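Local coordinates for tRNA (uracil(54)-C(5))-methyltransferase (Pyrococcus abyssi, PDB 2JJQ), which catalyses transfer of a methyl group from S-adenosyl-L-methionine to C5 of uridine 54 in tRNA, giving 5-methyluridine, at residues A[373-378]-A[399-404]; A[207-212]-A[230-235]; A[259-264]-A[309-314]; A[116-121]-A[406-411]. One frame throughout, in Å; residues are numbered along the deposited sequence.

Contact 1: residues A[373-378]-A[399-404]; sequences RLNREK and LDYRID
Asn375 and Asp400 meet through a direct hydrogen bond: Asp400 N donates to Asn375 OD1 at 2.6 Å, nearly straight at 166° and tilted some 31° from the carbonyl plane. The other end of the amide, ND2, bonds Met398 O, so both ends read the backbone where helix 389-398 gives way to the loop. The Asp400 carboxylate stacks on this amide, their planes 12° apart, with Asn375 CG 3.4 Å from Asp400 OD2. Water 1 ties the same carboxylate oxygen to Asn375 O.

Charge and ring meet next door. The Lys378 chain, folded at every torsion along its length, curls back to put NZ over the face of Tyr401, 5.0 Å from the ring centroid, a cation-pi contact; CE lies 3.5 Å from Tyr401 CZ. Water 2 accepts a hydrogen bond from Lys378 NZ (2.8 Å) and donates one to Asp400 O. Tyr401 OH bonds Pro379 O.

The apolar contact is small: Leu374 CB to Leu399 CD2, 4.0 Å, with Leu374 and Tyr401 both also touching Ile382 of strand 381-386.

Polar groups therefore join the end of helix 368-377 to the turn leading into strand 403-409 in the catalytic domain. The ring and the water-linked carbonyl would both favour a charged Lys378.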
loop_
_atom_site.group_PDB
_atom_site.type_symbol
_atom_site.label_atom_id
_atom_site.label_comp_id
_atom_site.label_asym_id
_atom_site.label_seq_id
_atom_site.Cartn_x
_atom_site.Cartn_y
_atom_site.Cartn_z
ATOM N N ARG A 373 6.402 -8.177 26.721
ATOM C CA ARG A 373 5.945 -7.025 27.475
ATOM C C ARG A 373 4.421 -6.960 27.481
ATOM O O ARG A 373 3.808 -6.696 28.517
ATOM C CB ARG A 373 6.545 -5.750 26.914
ATOM C CG ARG A 373 8.006 -5.571 27.285
ATOM C CD ARG A 373 8.547 -4.287 26.690
ATOM N NE ARG A 373 9.818 -4.026 27.334
ATOM C CZ ARG A 373 10.977 -4.018 26.693
ATOM N NH1 ARG A 373 11.001 -4.215 25.375
ATOM N NH2 ARG A 373 12.105 -3.791 27.368
ATOM N N LEU A 374 3.802 -7.271 26.333
ATOM C CA LEU A 374 2.335 -7.272 26.226
ATOM C C LEU A 374 1.741 -8.378 27.120
ATOM O O LEU A 374 0.706 -8.196 27.775
ATOM C CB LEU A 374 1.936 -7.498 24.744
ATOM C CG LEU A 374 2.091 -6.236 23.865
ATOM C CD1 LEU A 374 2.010 -6.571 22.318
ATOM C CD2 LEU A 374 1.032 -5.185 24.224
ATOM N N ASN A 375 2.399 -9.535 27.118
ATOM C CA ASN A 375 1.998 -10.679 27.977
ATOM C C ASN A 375 2.088 -10.386 29.488
ATOM O O ASN A 375 1.308 -10.917 30.294
ATOM C CB ASN A 375 2.789 -11.940 27.580
ATOM C CG ASN A 375 2.258 -12.582 26.303
ATOM O OD1 ASN A 375 1.125 -12.335 25.911
ATOM N ND2 ASN A 375 3.051 -13.457 25.687
ATOM N N ARG A 376 3.046 -9.557 29.860
ATOM C CA ARG A 376 3.305 -9.231 31.264
ATOM C C ARG A 376 2.360 -8.128 31.699
ATOM O O ARG A 376 1.738 -8.218 32.751
ATOM C CB ARG A 376 4.756 -8.802 31.428
ATOM C CG ARG A 376 5.173 -8.400 32.813
ATOM C CD ARG A 376 6.717 -8.449 32.906
ATOM N NE ARG A 376 7.361 -7.190 32.513
ATOM C CZ ARG A 376 8.133 -7.026 31.433
ATOM N NH1 ARG A 376 8.381 -8.050 30.612
ATOM N NH2 ARG A 376 8.665 -5.836 31.176
ATOM N N GLU A 377 2.229 -7.094 30.871
ATOM C CA GLU A 377 1.404 -5.940 31.223
ATOM C C GLU A 377 -0.070 -6.193 31.011
ATOM O O GLU A 377 -0.914 -5.649 31.738
ATOM C CB GLU A 377 1.822 -4.690 30.420
ATOM C CG GLU A 377 3.186 -4.150 30.754
ATOM C CD GLU A 377 3.420 -4.007 32.254
ATOM O OE1 GLU A 377 2.582 -3.345 32.936
ATOM O OE2 GLU A 377 4.453 -4.549 32.724
ATOM N N LYS A 378 -0.394 -6.975 29.981
ATOM C CA LYS A 378 -1.764 -7.333 29.691
ATOM C C LYS A 378 -2.722 -6.138 29.585
ATOM O O LYS A 378 -3.715 -6.050 30.311
ATOM C CB LYS A 378 -2.287 -8.358 30.720
ATOM C CG LYS A 378 -1.580 -9.711 30.734
ATOM C CD LYS A 378 -1.792 -10.485 29.415
ATOM C CE LYS A 378 -3.233 -10.590 28.980
ATOM N NZ LYS A 378 -4.066 -11.563 29.787
ATOM N N LEU A 399 0.907 -14.493 21.771
ATOM C CA LEU A 399 0.260 -13.592 22.744
ATOM C C LEU A 399 -0.693 -14.330 23.673
ATOM O O LEU A 399 -1.457 -15.188 23.218
ATOM C CB LEU A 399 -0.541 -12.537 21.970
ATOM C CG LEU A 399 0.394 -11.517 21.303
ATOM C CD1 LEU A 399 -0.373 -10.725 20.236
ATOM C CD2 LEU A 399 1.133 -10.547 22.316
ATOM N N ASP A 400 -0.745 -13.928 24.937
ATOM C CA ASP A 400 -1.724 -14.543 25.862
ATOM C C ASP A 400 -3.114 -13.935 25.749
ATOM O O ASP A 400 -3.689 -13.434 26.736
ATOM C CB ASP A 400 -1.183 -14.531 27.290
ATOM C CG ASP A 400 0.117 -15.324 27.418
ATOM O OD1 ASP A 400 0.311 -16.313 26.661
ATOM O OD2 ASP A 400 0.944 -14.963 28.280
ATOM N N TYR A 401 -3.663 -14.004 24.524
ATOM C CA TYR A 401 -4.890 -13.319 24.169
ATOM C C TYR A 401 -5.620 -14.179 23.188
ATOM O O TYR A 401 -5.000 -14.957 22.479
ATOM C CB TYR A 401 -4.551 -11.995 23.419
ATOM C CG TYR A 401 -4.082 -10.875 24.320
ATOM C CD1 TYR A 401 -4.936 -9.825 24.648
ATOM C CD2 TYR A 401 -2.769 -10.844 24.821
ATOM C CE1 TYR A 401 -4.505 -8.787 25.493
ATOM C CE2 TYR A 401 -2.331 -9.823 25.653
ATOM C CZ TYR A 401 -3.217 -8.798 25.980
ATOM O OH TYR A 401 -2.810 -7.768 26.780
ATOM N N ARG A 402 -6.927 -14.012 23.111
ATOM C CA ARG A 402 -7.738 -14.683 22.080
ATOM C C ARG A 402 -8.255 -13.633 21.071
ATOM O O ARG A 402 -8.248 -12.464 21.385
ATOM C CB ARG A 402 -8.895 -15.415 22.730
ATOM C CG ARG A 402 -9.863 -14.494 23.425
ATOM C CD ARG A 402 -11.074 -15.242 23.977
ATOM N NE ARG A 402 -12.242 -14.401 23.775
ATOM C CZ ARG A 402 -12.863 -13.719 24.722
ATOM N NH1 ARG A 402 -12.467 -13.789 25.995
ATOM N NH2 ARG A 402 -13.899 -12.972 24.377
ATOM N N ILE A 403 -8.669 -14.063 19.876
ATOM C CA ILE A 403 -9.307 -13.149 18.910
ATOM C C ILE A 403 -10.764 -12.931 19.310
ATOM O O ILE A 403 -11.584 -13.865 19.340
ATOM C CB ILE A 403 -9.196 -13.731 17.472
ATOM C CG1 ILE A 403 -7.721 -13.858 17.124
ATOM C CG2 ILE A 403 -9.904 -12.840 16.458
ATOM C CD1 ILE A 403 -7.510 -14.690 15.909
ATOM N N ASP A 404 -11.082 -11.706 19.694
ATOM C CA ASP A 404 -12.412 -11.370 20.132
ATOM C C ASP A 404 -13.276 -11.023 18.909
ATOM O O ASP A 404 -14.415 -11.497 18.769
ATOM C CB ASP A 404 -12.321 -10.176 21.089
ATOM C CG ASP A 404 -13.674 -9.654 21.498
ATOM O OD1 ASP A 404 -14.579 -10.506 21.618
ATOM O OD2 ASP A 404 -13.826 -8.424 21.757
HETATM O O HOH W 1 0.139 -13.250 30.414
HETATM O O HOH W 2 -5.948 -12.421 27.925
#

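Contact 2: residues A[207-212]-A[230-235]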
loop_
_atom_site.group_PDB
_atom_site.type_symbol
_atom_site.label_atom_id
_atom_site.label_comp_id
_atom_site.label_asym_id
_atom_site.label_seq_id
_atom_site.Cartn_x
_atom_site.Cartn_y
_atom_site.Cartn_z
ATOM N N MET A 207 -0.282 16.205 -5.994
ATOM C CA MET A 207 1.161 16.454 -5.927
ATOM C C MET A 207 1.893 15.628 -6.992
ATOM O O MET A 207 1.580 14.449 -7.205
ATOM C CB MET A 207 1.659 16.031 -4.543
ATOM C CG MET A 207 3.235 15.966 -4.457
ATOM S SD MET A 207 3.718 15.402 -2.805
ATOM C CE MET A 207 3.213 16.855 -1.861
ATOM N N VAL A 208 2.843 16.248 -7.703
ATOM C CA VAL A 208 3.655 15.495 -8.653
ATOM C C VAL A 208 5.089 15.645 -8.196
ATOM O O VAL A 208 5.480 16.717 -7.743
ATOM C CB VAL A 208 3.437 15.914 -10.095
ATOM C CG1 VAL A 208 3.881 17.340 -10.315
ATOM C CG2 VAL A 208 4.181 14.963 -11.039
ATOM N N ASN A 209 5.858 14.568 -8.274
ATOM C CA ASN A 209 7.232 14.568 -7.831
ATOM C C ASN A 209 8.086 13.970 -8.955
ATOM O O ASN A 209 7.866 12.832 -9.366
ATOM C CB ASN A 209 7.366 13.722 -6.549
ATOM C CG ASN A 209 8.807 13.597 -6.058
ATOM O OD1 ASN A 209 9.625 14.484 -6.261
ATOM N ND2 ASN A 209 9.104 12.513 -5.351
ATOM N N PHE A 210 9.017 14.756 -9.472
ATOM C CA PHE A 210 9.969 14.325 -10.521
ATOM C C PHE A 210 11.216 13.867 -9.857
ATOM O O PHE A 210 11.917 14.657 -9.202
ATOM C CB PHE A 210 10.238 15.497 -11.513
ATOM C CG PHE A 210 8.965 15.976 -12.181
ATOM C CD1 PHE A 210 8.275 15.130 -13.061
ATOM C CD2 PHE A 210 8.412 17.205 -11.863
ATOM C CE1 PHE A 210 7.053 15.532 -13.658
ATOM C CE2 PHE A 210 7.194 17.603 -12.450
ATOM C CZ PHE A 210 6.526 16.764 -13.334
ATOM N N VAL A 211 11.509 12.568 -9.983
ATOM C CA VAL A 211 12.712 12.035 -9.399
ATOM C C VAL A 211 13.743 11.921 -10.512
ATOM O O VAL A 211 13.461 11.335 -11.546
ATOM C CB VAL A 211 12.455 10.616 -8.774
ATOM C CG1 VAL A 211 13.699 10.060 -8.165
ATOM C CG2 VAL A 211 11.242 10.646 -7.732
ATOM N N THR A 212 14.930 12.485 -10.279
ATOM C CA THR A 212 15.951 12.604 -11.288
ATOM C C THR A 212 17.334 12.246 -10.732
ATOM O O THR A 212 17.544 12.056 -9.518
ATOM C CB THR A 212 16.026 14.063 -11.802
ATOM O OG1 THR A 212 16.728 14.837 -10.835
ATOM C CG2 THR A 212 14.590 14.684 -12.052
ATOM N N TYR A 230 7.138 18.813 -7.009
ATOM C CA TYR A 230 8.389 18.581 -6.337
ATOM C C TYR A 230 9.406 18.084 -7.355
ATOM O O TYR A 230 9.036 17.402 -8.342
ATOM C CB TYR A 230 8.225 17.482 -5.304
ATOM C CG TYR A 230 7.995 18.007 -3.902
ATOM C CD1 TYR A 230 9.078 18.166 -3.008
ATOM C CD2 TYR A 230 6.735 18.330 -3.474
ATOM C CE1 TYR A 230 8.901 18.621 -1.737
ATOM C CE2 TYR A 230 6.532 18.792 -2.175
ATOM C CZ TYR A 230 7.618 18.913 -1.293
ATOM O OH TYR A 230 7.408 19.378 0.010
ATOM N N TRP A 231 10.660 18.459 -7.118
ATOM C CA TRP A 231 11.809 17.888 -7.785
ATOM C C TRP A 231 12.679 17.230 -6.717
ATOM O O TRP A 231 13.083 17.896 -5.771
ATOM C CB TRP A 231 12.593 18.997 -8.498
ATOM C CG TRP A 231 13.887 18.537 -9.095
ATOM C CD1 TRP A 231 14.232 17.259 -9.517
ATOM C CD2 TRP A 231 15.024 19.357 -9.324
ATOM N NE1 TRP A 231 15.535 17.265 -10.016
ATOM C CE2 TRP A 231 16.044 18.537 -9.891
ATOM C CE3 TRP A 231 15.263 20.735 -9.167
ATOM C CZ2 TRP A 231 17.287 19.059 -10.288
ATOM C CZ3 TRP A 231 16.517 21.239 -9.523
ATOM C CH2 TRP A 231 17.509 20.403 -10.072
ATOM N N SER A 232 12.954 15.928 -6.864
ATOM C CA SER A 232 13.768 15.169 -5.935
ATOM C C SER A 232 14.918 14.566 -6.745
ATOM O O SER A 232 14.733 14.180 -7.877
ATOM C CB SER A 232 12.988 14.028 -5.292
ATOM O OG SER A 232 11.851 14.516 -4.580
ATOM N N VAL A 233 16.083 14.478 -6.135
ATOM C CA VAL A 233 17.268 13.953 -6.802
ATOM C C VAL A 233 17.695 12.699 -6.063
ATOM O O VAL A 233 18.029 12.720 -4.867
ATOM C CB VAL A 233 18.416 14.959 -6.864
ATOM C CG1 VAL A 233 19.661 14.280 -7.441
ATOM C CG2 VAL A 233 18.030 16.138 -7.716
ATOM N N ASN A 234 17.616 11.587 -6.771
ATOM C CA ASN A 234 18.040 10.325 -6.201
ATOM C C ASN A 234 19.551 10.276 -6.371
ATOM O O ASN A 234 20.063 10.029 -7.482
ATOM C CB ASN A 234 17.374 9.131 -6.883
ATOM C CG ASN A 234 18.100 7.819 -6.569
ATOM O OD1 ASN A 234 18.750 7.738 -5.527
ATOM N ND2 ASN A 234 18.045 6.830 -7.486
ATOM N N ARG A 235 20.268 10.539 -5.283
ATOM C CA ARG A 235 21.751 10.527 -5.326
ATOM C C ARG A 235 22.425 9.174 -4.995
ATOM O O ARG A 235 23.669 9.087 -4.919
ATOM C CB ARG A 235 22.306 11.606 -4.399
ATOM C CG ARG A 235 21.932 12.994 -4.841
ATOM C CD ARG A 235 22.789 14.067 -4.221
ATOM N NE ARG A 235 22.464 15.335 -4.859
ATOM C CZ ARG A 235 21.464 16.134 -4.480
ATOM N NH1 ARG A 235 20.688 15.811 -3.456
ATOM N NH2 ARG A 235 21.238 17.265 -5.124
HETATM O O HOH W 3 11.516 12.076 -3.393
#
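Thr212 and Trp231 cross at about a right angle, and the indole edge does the touching. Trp231 NE1 donates to Thr212 OG1 at 2.8 Å, the oxygen only 3° out of the ring plane; a chi1 of 78° puts that hydroxyl between the Thr212 backbone N and carbonyl carbon. Phe210 O sits at the same indole's edge, 3.5 Å from Trp231 CD1.

The opposite face carries Asn209, Tyr230 and Ser232. Ser232 OG donates to Asn209 OD1 (2.8 Å), and water 3 bridges Asn209 ND2 and Ser232 OG. The Asn209 amide stands 82° to the Tyr230 ring.

Strands 206-212 and 228-233 are parallel neighbours in the middle of a mixed five-stranded sheet, flanked by 192-199 and 244-250 and joined by a helix-free crossover. Five backbone bonds alternate from Val208 O to Asn234 N.

At the start of the pair, Met207 crosses Tyr230 obliquely in a Met-aromatic contact, SD 5.1 Å from the Tyr230 ring centroid and CE 3.9 Å from Tyr230 CE2, while Tyr230 OH bonds Glu252 O.

Contact 3: residues A[259-264]-A[309-314]; sequences DDVDYL and AKRGFN
Lys310 NZ and Asp260 O share water 4: the lysine NZ donates to it at 2.8 Å, and the water in turn donates a hydrogen bond to Asp260 O at 2.9 Å. Lys310 comes to this spot through a bend at chi2, after which the chain runs out straight, its CE passing 3.4 Å from Asp260 OD2.

The Asp260 and Arg311 side chains come from opposite directions to form a salt bridge, the carboxylate lying at the guanidinium edge with the two planes nearly coplanar, 19° apart. Arg311 NH1 donates in its own plane to the syn lone pair of Asp260 OD2 at 3.2 Å. Asp260 OD1 and Arg311 NH2 are modelled too close together to be trusted, so the exact positions of those two atoms are doubtful. Arg311 also makes a cation-pi contact with Tyr307.

Beneath the charges, Val261 CG2 lies 3.6 Å from Lys310 CB, and the same valine packs on Ile306 and Tyr307 of helix 303-310. Just beyond Arg311 the chain turns away in a Schellman motif at Gly312, whose positive phi suits glycine.

The contact thus ties the turn of the 254-258/261-265 hairpin to the C-terminal end of the helix that starts at the cofactor-binding Thr303. With a guanidinium beside it and an ammonium group close by, the Asp260 carboxylate would probably stay ionised, and the basic groups would in turn offset its charge.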
loop_
_atom_site.group_PDB
_atom_site.type_symbol
_atom_site.label_atom_id
_atom_site.label_comp_id
_atom_site.label_asym_id
_atom_site.label_seq_id
_atom_site.Cartn_x
_atom_site.Cartn_y
_atom_site.Cartn_z
ATOM N N ASP A 259 -12.769 11.276 6.855
ATOM C CA ASP A 259 -13.857 11.897 7.622
ATOM C C ASP A 259 -13.502 13.377 7.927
ATOM O O ASP A 259 -13.440 14.224 6.995
ATOM C CB ASP A 259 -14.183 11.059 8.855
ATOM C CG ASP A 259 -14.873 9.741 8.503
ATOM O OD1 ASP A 259 -15.532 9.645 7.432
ATOM O OD2 ASP A 259 -14.765 8.778 9.293
ATOM N N ASP A 260 -13.238 13.717 9.192
ATOM C CA ASP A 260 -12.891 15.098 9.522
ATOM C C ASP A 260 -11.413 15.268 9.877
ATOM O O ASP A 260 -11.029 16.290 10.488
ATOM C CB ASP A 260 -13.745 15.575 10.690
ATOM C CG ASP A 260 -13.642 14.681 11.933
ATOM O OD1 ASP A 260 -13.152 13.540 11.885
ATOM O OD2 ASP A 260 -14.105 15.132 13.001
ATOM N N VAL A 261 -10.590 14.244 9.602
ATOM C CA VAL A 261 -9.190 14.326 10.041
ATOM C C VAL A 261 -8.276 14.535 8.835
ATOM O O VAL A 261 -8.392 13.754 7.875
ATOM C CB VAL A 261 -8.817 13.010 10.779
ATOM C CG1 VAL A 261 -7.377 13.042 11.191
ATOM C CG2 VAL A 261 -9.761 12.812 12.016
ATOM N N ASP A 262 -7.411 15.562 8.854
ATOM C CA ASP A 262 -6.530 15.856 7.723
ATOM C C ASP A 262 -5.168 15.194 7.980
ATOM O O ASP A 262 -4.747 15.075 9.145
ATOM C CB ASP A 262 -6.331 17.364 7.598
ATOM C CG ASP A 262 -7.504 18.071 6.927
ATOM O OD1 ASP A 262 -8.409 17.420 6.357
ATOM O OD2 ASP A 262 -7.479 19.309 6.948
ATOM N N TYR A 263 -4.502 14.770 6.905
ATOM C CA TYR A 263 -3.194 14.158 6.967
ATOM C C TYR A 263 -2.348 14.778 5.870
ATOM O O TYR A 263 -2.753 14.758 4.697
ATOM C CB TYR A 263 -3.254 12.662 6.722
ATOM C CG TYR A 263 -4.084 11.898 7.731
ATOM C CD1 TYR A 263 -3.508 11.448 8.902
ATOM C CD2 TYR A 263 -5.448 11.658 7.520
ATOM C CE1 TYR A 263 -4.254 10.748 9.847
ATOM C CE2 TYR A 263 -6.232 10.929 8.480
ATOM C CZ TYR A 263 -5.592 10.471 9.624
ATOM O OH TYR A 263 -6.270 9.749 10.577
ATOM N N LEU A 264 -1.178 15.273 6.254
ATOM C CA LEU A 264 -0.256 15.898 5.315
ATOM C C LEU A 264 0.439 14.833 4.522
ATOM O O LEU A 264 0.856 13.812 5.094
ATOM C CB LEU A 264 0.816 16.698 6.086
ATOM C CG LEU A 264 0.119 17.863 6.832
ATOM C CD1 LEU A 264 1.132 18.450 7.888
ATOM C CD2 LEU A 264 -0.406 18.956 5.898
ATOM N N ALA A 309 -7.306 10.498 18.397
ATOM C CA ALA A 309 -7.202 11.750 19.159
ATOM C C ALA A 309 -8.383 12.674 18.767
ATOM O O ALA A 309 -9.002 13.326 19.620
ATOM C CB ALA A 309 -5.852 12.441 18.849
ATOM N N LYS A 310 -8.700 12.749 17.494
ATOM C CA LYS A 310 -9.868 13.552 17.033
ATOM C C LYS A 310 -11.194 13.061 17.666
ATOM O O LYS A 310 -12.093 13.894 17.998
ATOM C CB LYS A 310 -10.007 13.542 15.501
ATOM C CG LYS A 310 -11.026 14.584 15.018
ATOM C CD LYS A 310 -10.419 15.986 14.878
ATOM C CE LYS A 310 -11.479 16.941 14.248
ATOM N NZ LYS A 310 -10.881 18.290 14.249
ATOM N N ARG A 311 -11.274 11.750 17.888
ATOM C CA ARG A 311 -12.486 11.087 18.465
ATOM C C ARG A 311 -12.487 11.208 20.006
ATOM O O ARG A 311 -13.464 10.794 20.685
ATOM C CB ARG A 311 -12.478 9.614 18.055
ATOM C CG ARG A 311 -12.707 9.367 16.583
ATOM C CD ARG A 311 -14.042 9.944 16.127
ATOM N NE ARG A 311 -13.652 10.551 14.870
ATOM C CZ ARG A 311 -13.687 11.820 14.504
ATOM N NH1 ARG A 311 -14.332 12.791 15.161
ATOM N NH2 ARG A 311 -13.154 12.068 13.339
ATOM N N GLY A 312 -11.423 11.765 20.570
ATOM C CA GLY A 312 -11.369 12.118 21.996
ATOM C C GLY A 312 -10.522 11.204 22.889
ATOM O O GLY A 312 -10.484 11.364 24.149
ATOM N N PHE A 313 -9.824 10.229 22.284
ATOM C CA PHE A 313 -8.960 9.374 23.073
ATOM C C PHE A 313 -7.691 10.082 23.474
ATOM O O PHE A 313 -7.288 11.064 22.832
ATOM C CB PHE A 313 -8.582 8.085 22.295
ATOM C CG PHE A 313 -9.760 7.168 22.055
ATOM C CD1 PHE A 313 -10.084 6.153 22.978
ATOM C CD2 PHE A 313 -10.574 7.342 20.946
ATOM C CE1 PHE A 313 -11.203 5.318 22.748
ATOM C CE2 PHE A 313 -11.681 6.519 20.715
ATOM C CZ PHE A 313 -11.989 5.496 21.620
ATOM N N ASN A 314 -7.052 9.539 24.505
ATOM C CA ASN A 314 -5.749 9.979 24.960
ATOM C C ASN A 314 -4.656 9.111 24.271
ATOM O O ASN A 314 -4.538 7.942 24.559
ATOM C CB ASN A 314 -5.740 9.792 26.477
ATOM C CG ASN A 314 -4.381 10.053 27.102
ATOM O OD1 ASN A 314 -3.371 10.063 26.422
ATOM N ND2 ASN A 314 -4.346 10.217 28.415
HETATM O O HOH W 4 -9.259 18.077 12.002
#

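Contact 4: residues A[116-121]-A[406-411]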
loop_
_atom_site.group_PDB
_atom_site.type_symbol
_atom_site.label_atom_id
_atom_site.label_comp_id
_atom_site.label_asym_id
_atom_site.label_seq_id
_atom_site.Cartn_x
_atom_site.Cartn_y
_atom_site.Cartn_z
ATOM N N VAL A 116 -13.619 -15.283 7.944
ATOM C CA VAL A 116 -13.375 -13.856 8.187
ATOM C C VAL A 116 -14.093 -13.039 7.119
ATOM O O VAL A 116 -13.989 -13.331 5.949
ATOM C CB VAL A 116 -11.866 -13.560 8.187
ATOM C CG1 VAL A 116 -11.676 -12.049 8.387
ATOM C CG2 VAL A 116 -11.178 -14.387 9.351
ATOM N N GLU A 117 -14.903 -12.072 7.535
ATOM C CA GLU A 117 -15.575 -11.214 6.572
ATOM C C GLU A 117 -14.518 -10.361 5.858
ATOM O O GLU A 117 -13.518 -9.907 6.480
ATOM C CB GLU A 117 -16.595 -10.322 7.284
ATOM C CG GLU A 117 -17.140 -9.186 6.408
ATOM C CD GLU A 117 -18.001 -8.169 7.182
ATOM O OE1 GLU A 117 -18.157 -8.291 8.426
ATOM O OE2 GLU A 117 -18.533 -7.229 6.514
ATOM N N VAL A 118 -14.706 -10.141 4.565
ATOM C CA VAL A 118 -13.848 -9.242 3.783
ATOM C C VAL A 118 -14.671 -8.028 3.297
ATOM O O VAL A 118 -15.604 -8.182 2.466
ATOM C CB VAL A 118 -13.183 -9.945 2.584
ATOM C CG1 VAL A 118 -12.220 -8.983 1.889
ATOM C CG2 VAL A 118 -12.386 -11.195 3.042
ATOM N N VAL A 119 -14.332 -6.847 3.778
ATOM C CA VAL A 119 -15.077 -5.638 3.373
ATOM C C VAL A 119 -14.575 -5.144 2.024
ATOM O O VAL A 119 -13.358 -4.924 1.880
ATOM C CB VAL A 119 -14.903 -4.533 4.444
ATOM C CG1 VAL A 119 -15.650 -3.213 4.079
ATOM C CG2 VAL A 119 -15.271 -5.088 5.844
ATOM N N PRO A 120 -15.490 -5.004 1.040
ATOM C CA PRO A 120 -15.120 -4.534 -0.305
ATOM C C PRO A 120 -14.582 -3.140 -0.243
ATOM O O PRO A 120 -14.984 -2.338 0.624
ATOM C CB PRO A 120 -16.462 -4.545 -1.094
ATOM C CG PRO A 120 -17.435 -5.313 -0.256
ATOM C CD PRO A 120 -16.948 -5.206 1.171
ATOM N N SER A 121 -13.594 -2.856 -1.091
ATOM C CA SER A 121 -13.179 -1.469 -1.299
ATOM C C SER A 121 -14.371 -0.667 -1.892
ATOM O O SER A 121 -15.089 -1.200 -2.781
ATOM C CB SER A 121 -11.970 -1.423 -2.214
ATOM O OG SER A 121 -11.549 -0.076 -2.378
ATOM N N ILE A 406 -12.682 -9.965 14.450
ATOM C CA ILE A 406 -11.716 -9.816 13.343
ATOM C C ILE A 406 -12.453 -9.589 12.036
ATOM O O ILE A 406 -13.514 -10.218 11.774
ATOM C CB ILE A 406 -10.785 -11.065 13.232
ATOM C CG1 ILE A 406 -9.678 -10.854 12.204
ATOM C CG2 ILE A 406 -11.575 -12.304 12.846
ATOM C CD1 ILE A 406 -8.580 -11.954 12.341
ATOM N N VAL A 407 -11.914 -8.692 11.209
ATOM C CA VAL A 407 -12.457 -8.449 9.889
ATOM C C VAL A 407 -11.270 -8.155 8.985
ATOM O O VAL A 407 -10.245 -7.724 9.463
ATOM C CB VAL A 407 -13.386 -7.224 9.928
ATOM C CG1 VAL A 407 -14.251 -7.197 8.721
ATOM C CG2 VAL A 407 -14.270 -7.337 11.130
ATOM N N ALA A 408 -11.398 -8.445 7.695
ATOM C CA ALA A 408 -10.405 -8.083 6.690
ATOM C C ALA A 408 -11.001 -6.985 5.845
ATOM O O ALA A 408 -12.212 -6.961 5.608
ATOM C CB ALA A 408 -10.088 -9.265 5.767
ATOM N N LEU A 409 -10.171 -6.050 5.443
ATOM C CA LEU A 409 -10.636 -4.934 4.571
ATOM C C LEU A 409 -9.850 -5.102 3.289
ATOM O O LEU A 409 -8.626 -5.330 3.326
ATOM C CB LEU A 409 -10.378 -3.566 5.177
ATOM C CG LEU A 409 -11.260 -3.288 6.396
ATOM C CD1 LEU A 409 -10.477 -3.849 7.548
ATOM C CD2 LEU A 409 -11.416 -1.766 6.556
ATOM N N ASP A 410 -10.553 -5.079 2.160
ATOM C CA ASP A 410 -9.846 -5.149 0.893
ATOM C C ASP A 410 -9.160 -3.796 0.602
ATOM O O ASP A 410 -9.680 -2.935 -0.129
ATOM C CB ASP A 410 -10.749 -5.583 -0.268
ATOM C CG ASP A 410 -9.941 -5.815 -1.526
ATOM O OD1 ASP A 410 -8.730 -6.075 -1.371
ATOM O OD2 ASP A 410 -10.438 -5.650 -2.661
ATOM N N MET A 411 -7.976 -3.618 1.165
ATOM C CA MET A 411 -7.248 -2.385 0.947
ATOM C C MET A 411 -6.611 -2.421 -0.435
ATOM O O MET A 411 -6.209 -1.357 -0.995
ATOM C CB MET A 411 -6.159 -2.219 2.052
ATOM C CG MET A 411 -6.803 -1.792 3.432
ATOM S SD MET A 411 -7.281 -0.026 3.455
ATOM C CE MET A 411 -5.930 0.650 2.489
HETATM O O HOH W 5 -15.222 -11.437 10.278
#
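Val119 CG2 and Val407 CG1 meet at 3.7 Å, the closest apolar pair between the strands; Leu409 flanks Val119 on the same face. On the reverse face the methyl of Ala408 takes Val118 CG2 and Val116 CG1, each at 4.1 Å. With CG1 opposite its backbone N (chi1 178°), Val116 lays that methyl against Ala408; its side chain crosses that of Ile406 at about a right angle, Val116 CG2 touching Ile406 CG2.

Between the two faces runs a parallel ladder: Ala408 N to Glu117 O, Val119 N to Ala408 O and Asp410 N to Val119 O, all 2.8 Å. At one end water 5 links Glu117 N to Ile406 O. At the other, Ser121 CB rests 3.4 Å from Asp410 O, while the Asp410 carboxylate turns to Lys104 and Tyr97.

Strand 117-119 thereby adds an outer eighth strand to the methyltransferase sheet, beside 403-409, whose other neighbour is 419-424. Helix 97-112 packs on the Val118 and Ala408 side, and helix 275-288 on the side of Val407 and Leu409, where Gln277 bonds both Val119 O and Asp410 O.

How the contacts relate
Contact 4 spans the chain: its first segment precedes the others and its second follows them, with contacts 2, 3 and 1 coming in that order between. Contacts 1 and 4 share strand 403-409, contact 1 at its first residues and contact 4 along its later part, with centres 24 Å apart. Contact 3 is centred 27 Å from contact 1 and 23 Å from contact 4; all three belong to the catalytic domain or its border. Contact 2 stands apart in the separate five-stranded sheet, 44 Å from contact 1 between centres, though its nearest atoms come within about 7 Å of contact 3. Contact 4 thus joins an early strand to the C-terminal catalytic domain, in a protein whose tRNA site probably lies where its three regions meet.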